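PDB 5MLD: BRAMP domain protein from Streptomyces davawensis, which replaces the C-8 methyl group of FMN by an amino group, giving 8-demethyl-8-aminoriboflavin-5'-phosphate in the biosynthesis of the antibiotic roseoflavin. Local coordinates for the interface of chains A and B and the interface of chains A and C. Residues are numbered along the deposited sequence; one frame, centred on the assembly and turned at random. Chains: chain A/B/C, BRAMP domain protein.

Contact 1: the interface of chains A and B. Residues chain A 13, 16-18; chain B 53, 58-59, 62.
A:Ser17 and B:Asp59 meet at the heart of this loop-to-loop junction in the RosB tetramer. The backbone N of B:Asp59 donates to the serine hydroxyl OG at 2.7 Å, in a nearly straight bond (167° at the hydrogen). OG reaches the partner because it lies beside its own backbone N, opposite the carbonyl carbon (chi1 -65°). Around this bond the packing is close. A:Pro16, which follows a cis peptide bond, lays its CD against the methyl CB of B:Ala62 at 3.7 Å, while its CG comes up beside the carboxylate carbon CG of B:Asp59. That carboxylate is steadied from within its own chain: OD2 takes the backbone N-H of B:Ala62, at the start of the 3-10 helix 62-64, so the acidic group caps a turn while it lies against the proline ring, OD2 towards CD.

The other half is carried by charge. The chain of A:Arg13 bends at chi3 (77°), which carries NH1 to the carboxylate of B:Asp58, the two side chains crossing at about a right angle. NH1 forms a salt bridge and hydrogen bond with OD1 at 3.0 Å, using the syn lone pair of that oxygen; OD2 is almost as near, but the N-H does not point to it. NH1 also lies 3.4 Å from CD1 at the rim of the B:Tyr53 ring. A:Arg13 belongs to the FMN site and is important for positioning the amino-group donor glutamate, so the neighbouring subunit may help to set the orientation of an active-site residue. Towards A:Arg18 the contact loosens: very little of that residue is hidden, and its tie to the partner runs through solvent. One water lies 2.7 Å from the carbonyl O of A:Arg18 and 2.6 Å from OD1 of B:Asp58, the same carboxylate oxygen that receives NH1 of A:Arg13.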
loop_
_atom_site.group_PDB
_atom_site.type_symbol
_atom_site.label_atom_id
_atom_site.label_comp_id
_atom_site.label_asym_id
_atom_site.label_seq_id
_atom_site.Cartn_x
_atom_site.Cartn_y
_atom_site.Cartn_z
ATOM N N ARG A 13 -0.388 12.228 -21.033
ATOM C CA ARG A 13 -0.079 13.052 -22.196
ATOM C C ARG A 13 -0.910 12.596 -23.394
ATOM O O ARG A 13 -0.965 11.405 -23.705
ATOM C CB ARG A 13 1.419 13.017 -22.503
ATOM C CG ARG A 13 1.957 11.696 -23.042
ATOM C CD ARG A 13 3.466 11.604 -22.867
ATOM N NE ARG A 13 3.806 11.287 -21.490
ATOM C CZ ARG A 13 4.299 12.142 -20.599
ATOM N NH1 ARG A 13 4.533 13.411 -20.926
ATOM N NH2 ARG A 13 4.549 11.713 -19.364
ATOM N N PRO A 16 -0.278 12.658 -30.102
ATOM C CA PRO A 16 0.741 11.601 -30.244
ATOM C C PRO A 16 1.984 11.770 -29.365
ATOM O O PRO A 16 3.022 11.220 -29.711
ATOM C CB PRO A 16 1.135 11.720 -31.716
ATOM C CG PRO A 16 1.074 13.217 -31.949
ATOM C CD PRO A 16 -0.133 13.692 -31.143
ATOM N N SER A 17 1.905 12.529 -28.274
ATOM C CA SER A 17 3.098 12.745 -27.470
ATOM C C SER A 17 3.678 11.401 -27.055
ATOM O O SER A 17 2.945 10.452 -26.788
ATOM C CB SER A 17 2.781 13.600 -26.245
ATOM O OG SER A 17 2.383 14.892 -26.648
ATOM N N ARG A 18 5.002 11.309 -27.059
ATOM C CA ARG A 18 5.651 10.025 -26.848
ATOM C C ARG A 18 5.497 9.588 -25.397
ATOM O O ARG A 18 5.785 10.352 -24.475
ATOM C CB ARG A 18 7.124 10.124 -27.239
ATOM C CG ARG A 18 7.792 8.763 -27.351
ATOM C CD ARG A 18 9.176 8.876 -27.985
ATOM N NE ARG A 18 9.885 10.096 -27.586
ATOM C CZ ARG A 18 11.197 10.296 -27.744
ATOM N NH1 ARG A 18 11.955 9.346 -28.276
ATOM N NH2 ARG A 18 11.755 11.445 -27.365
ATOM N N TYR B 53 -1.091 16.460 -19.217
ATOM C CA TYR B 53 0.276 16.914 -18.996
ATOM C C TYR B 53 0.893 17.337 -20.320
ATOM O O TYR B 53 0.715 16.665 -21.340
ATOM C CB TYR B 53 1.126 15.801 -18.360
ATOM C CG TYR B 53 2.558 16.201 -18.102
ATOM C CD1 TYR B 53 3.509 16.134 -19.115
ATOM C CD2 TYR B 53 2.952 16.682 -16.862
ATOM C CE1 TYR B 53 4.826 16.511 -18.892
ATOM C CE2 TYR B 53 4.276 17.062 -16.625
ATOM C CZ TYR B 53 5.199 16.980 -17.653
ATOM O OH TYR B 53 6.506 17.351 -17.444
ATOM N N ASP B 58 6.957 16.739 -25.164
ATOM C CA ASP B 58 5.700 16.263 -25.724
ATOM C C ASP B 58 5.423 16.939 -27.069
ATOM O O ASP B 58 6.203 17.767 -27.556
ATOM C CB ASP B 58 4.574 16.503 -24.722
ATOM C CG ASP B 58 4.717 15.631 -23.478
ATOM O OD1 ASP B 58 4.999 14.430 -23.661
ATOM O OD2 ASP B 58 4.590 16.140 -22.339
ATOM N N ASP B 59 4.292 16.580 -27.675
ATOM C CA ASP B 59 3.875 17.142 -28.957
ATOM C C ASP B 59 3.231 18.501 -28.698
ATOM O O ASP B 59 2.189 18.588 -28.028
ATOM C CB ASP B 59 2.899 16.196 -29.659
ATOM C CG ASP B 59 2.414 16.712 -31.011
ATOM O OD1 ASP B 59 3.179 16.631 -31.996
ATOM O OD2 ASP B 59 1.246 17.154 -31.107
ATOM N N ALA B 62 -0.489 18.717 -29.768
ATOM C CA ALA B 62 -1.413 17.965 -28.931
ATOM C C ALA B 62 -1.470 18.496 -27.509
ATOM O O ALA B 62 -2.440 18.218 -26.793
ATOM C CB ALA B 62 -1.017 16.492 -28.894
HETATM O O HOH W 1 6.880 12.811 -24.346
#

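Contact 2: the interface of chains A and C. Residues chain A 157-158, 195, 198-199; chain C 155, 208, 210.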
loop_
_atom_site.group_PDB
_atom_site.type_symbol
_atom_site.label_atom_id
_atom_site.label_comp_id
_atom_site.label_asym_id
_atom_site.label_seq_id
_atom_site.Cartn_x
_atom_site.Cartn_y
_atom_site.Cartn_z
ATOM N N PRO A 157 -3.904 -14.402 -13.511
ATOM C CA PRO A 157 -2.988 -15.530 -13.584
ATOM C C PRO A 157 -1.717 -15.217 -12.817
ATOM O O PRO A 157 -1.537 -14.077 -12.362
ATOM C CB PRO A 157 -2.715 -15.657 -15.093
ATOM C CG PRO A 157 -2.848 -14.253 -15.602
ATOM C CD PRO A 157 -3.830 -13.537 -14.704
ATOM N N PRO A 158 -0.822 -16.184 -12.633
ATOM C CA PRO A 158 0.485 -15.861 -12.055
ATOM C C PRO A 158 1.288 -14.989 -12.996
ATOM O O PRO A 158 1.101 -15.013 -14.217
ATOM C CB PRO A 158 1.158 -17.226 -11.891
ATOM C CG PRO A 158 0.504 -18.072 -12.930
ATOM C CD PRO A 158 -0.929 -17.621 -12.946
ATOM N N ASN A 195 0.448 -16.150 -19.938
ATOM C CA ASN A 195 -0.432 -16.628 -18.872
ATOM C C ASN A 195 -1.831 -16.016 -18.956
ATOM O O ASN A 195 -2.824 -16.728 -18.766
ATOM C CB ASN A 195 0.191 -16.339 -17.497
ATOM C CG ASN A 195 1.396 -17.203 -17.188
ATOM O OD1 ASN A 195 1.667 -18.194 -17.869
ATOM N ND2 ASN A 195 2.116 -16.845 -16.134
ATOM N N HIS A 198 -3.612 -17.909 -21.804
ATOM C CA HIS A 198 -4.057 -19.244 -21.415
ATOM C C HIS A 198 -5.302 -19.176 -20.540
ATOM O O HIS A 198 -6.299 -19.867 -20.787
ATOM C CB HIS A 198 -2.940 -19.989 -20.682
ATOM C CG HIS A 198 -3.353 -21.350 -20.219
ATOM N ND1 HIS A 198 -3.415 -22.433 -21.071
ATOM C CD2 HIS A 198 -3.768 -21.796 -19.009
ATOM C CE1 HIS A 198 -3.825 -23.495 -20.399
ATOM N NE2 HIS A 198 -4.054 -23.135 -19.148
ATOM N N LEU A 199 -5.268 -18.341 -19.504
ATOM C CA LEU A 199 -6.414 -18.288 -18.605
ATOM C C LEU A 199 -7.659 -17.766 -19.311
ATOM O O LEU A 199 -8.779 -18.192 -18.993
ATOM C CB LEU A 199 -6.064 -17.437 -17.388
ATOM C CG LEU A 199 -7.087 -17.310 -16.263
ATOM C CD1 LEU A 199 -7.433 -18.681 -15.698
ATOM C CD2 LEU A 199 -6.534 -16.437 -15.157
ATOM N N SER C 155 -2.728 -18.532 -9.124
ATOM C CA SER C 155 -3.785 -17.809 -9.807
ATOM C C SER C 155 -4.843 -17.400 -8.798
ATOM O O SER C 155 -5.083 -18.099 -7.807
ATOM C CB SER C 155 -4.420 -18.676 -10.892
ATOM O OG SER C 155 -3.454 -19.091 -11.840
ATOM N N TYR C 208 -1.555 -24.282 -16.956
ATOM C CA TYR C 208 -0.695 -23.474 -17.808
ATOM C C TYR C 208 0.351 -24.370 -18.460
ATOM O O TYR C 208 0.930 -25.243 -17.806
ATOM C CB TYR C 208 -0.001 -22.369 -16.999
ATOM C CG TYR C 208 -0.968 -21.408 -16.340
ATOM C CD1 TYR C 208 -1.550 -20.374 -17.072
ATOM C CD2 TYR C 208 -1.280 -21.518 -14.988
ATOM C CE1 TYR C 208 -2.444 -19.489 -16.483
ATOM C CE2 TYR C 208 -2.171 -20.638 -14.382
ATOM C CZ TYR C 208 -2.747 -19.619 -15.136
ATOM O OH TYR C 208 -3.651 -18.758 -14.560
ATOM N N THR C 210 2.724 -22.665 -20.240
ATOM C CA THR C 210 3.787 -21.691 -20.428
ATOM C C THR C 210 5.141 -22.282 -20.079
ATOM O O THR C 210 5.303 -22.940 -19.050
ATOM C CB THR C 210 3.522 -20.469 -19.555
ATOM O OG1 THR C 210 2.189 -20.013 -19.795
ATOM C CG2 THR C 210 4.523 -19.365 -19.883
#
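The side-chain oxygen OD1 of A:Asn195 accepts a hydrogen bond from the hydroxyl OG1 of C:Thr210 at 2.7 Å, the donor lying almost straight out from the amide carbonyl (168°). The two side chains meet at about a right angle. At the other end of the same amide, ND2 donates to the backbone O of A:Pro158 at 2.8 Å. Here the acceptor lies near the amide plane of the asparagine, whereas the donor stands well above the carbonyl plane of the proline. Held at both ends, the amide cannot easily flip, and its oxygen stays turned towards chain C.

Next to this polar pair, C:Tyr208 supplies much of the buried surface by slotting into a cleft of chain A. A:His198 and A:Pro158 lie on opposite sides of its phenol ring. On one side CD2 of the imidazole comes within 3.3 Å of CD1 of the tyrosine; on the other, CD of A:Pro158 is 3.5 Å from CZ. The imidazole, whose CG stands opposite the backbone N (chi1 178°), also presents a face to the tyrosine backbone: CA of C:Tyr208 sits over it, 3.8 Å from the ring centroid and displaced towards the rim, as a CH-pi contact. At the far end of the phenol, the hydroxyl OH enters a largely apolar corner, 3.7 Å from CD2 of A:Leu199 and close to CB of A:Pro157. A polar partner comes from its own chain, since OG of C:Ser155 lies in the plane of the ring and shares a 2.7 Å hydrogen bond with OH, which, whichever group donates, would tend to steady the phenol end. The site is thus a knob-in-cleft joint between a loop of one subunit and helix 183-205 with the adjoining proline pair of the next, and repeated by two-fold symmetry it helps to hold the tetramer together.

Contact 1 and contact 2 lie about 35 Å apart, measured between the centres of their C-alpha atoms, and no residue belongs to both. Chain A takes part in each, but with separate segments: the loop after strand 4-9 in contact 1, and helix 183-205 with the 157-158 loop in contact 2. Each belongs to a two-fold symmetric interface, so every subunit can join two different neighbours at once, an arrangement consistent with the homotetramer. Their roles seem to differ. Contact 1 borders the flavin site and may couple assembly to catalysis, whereas contact 2 appears to be chiefly a joint between subunits.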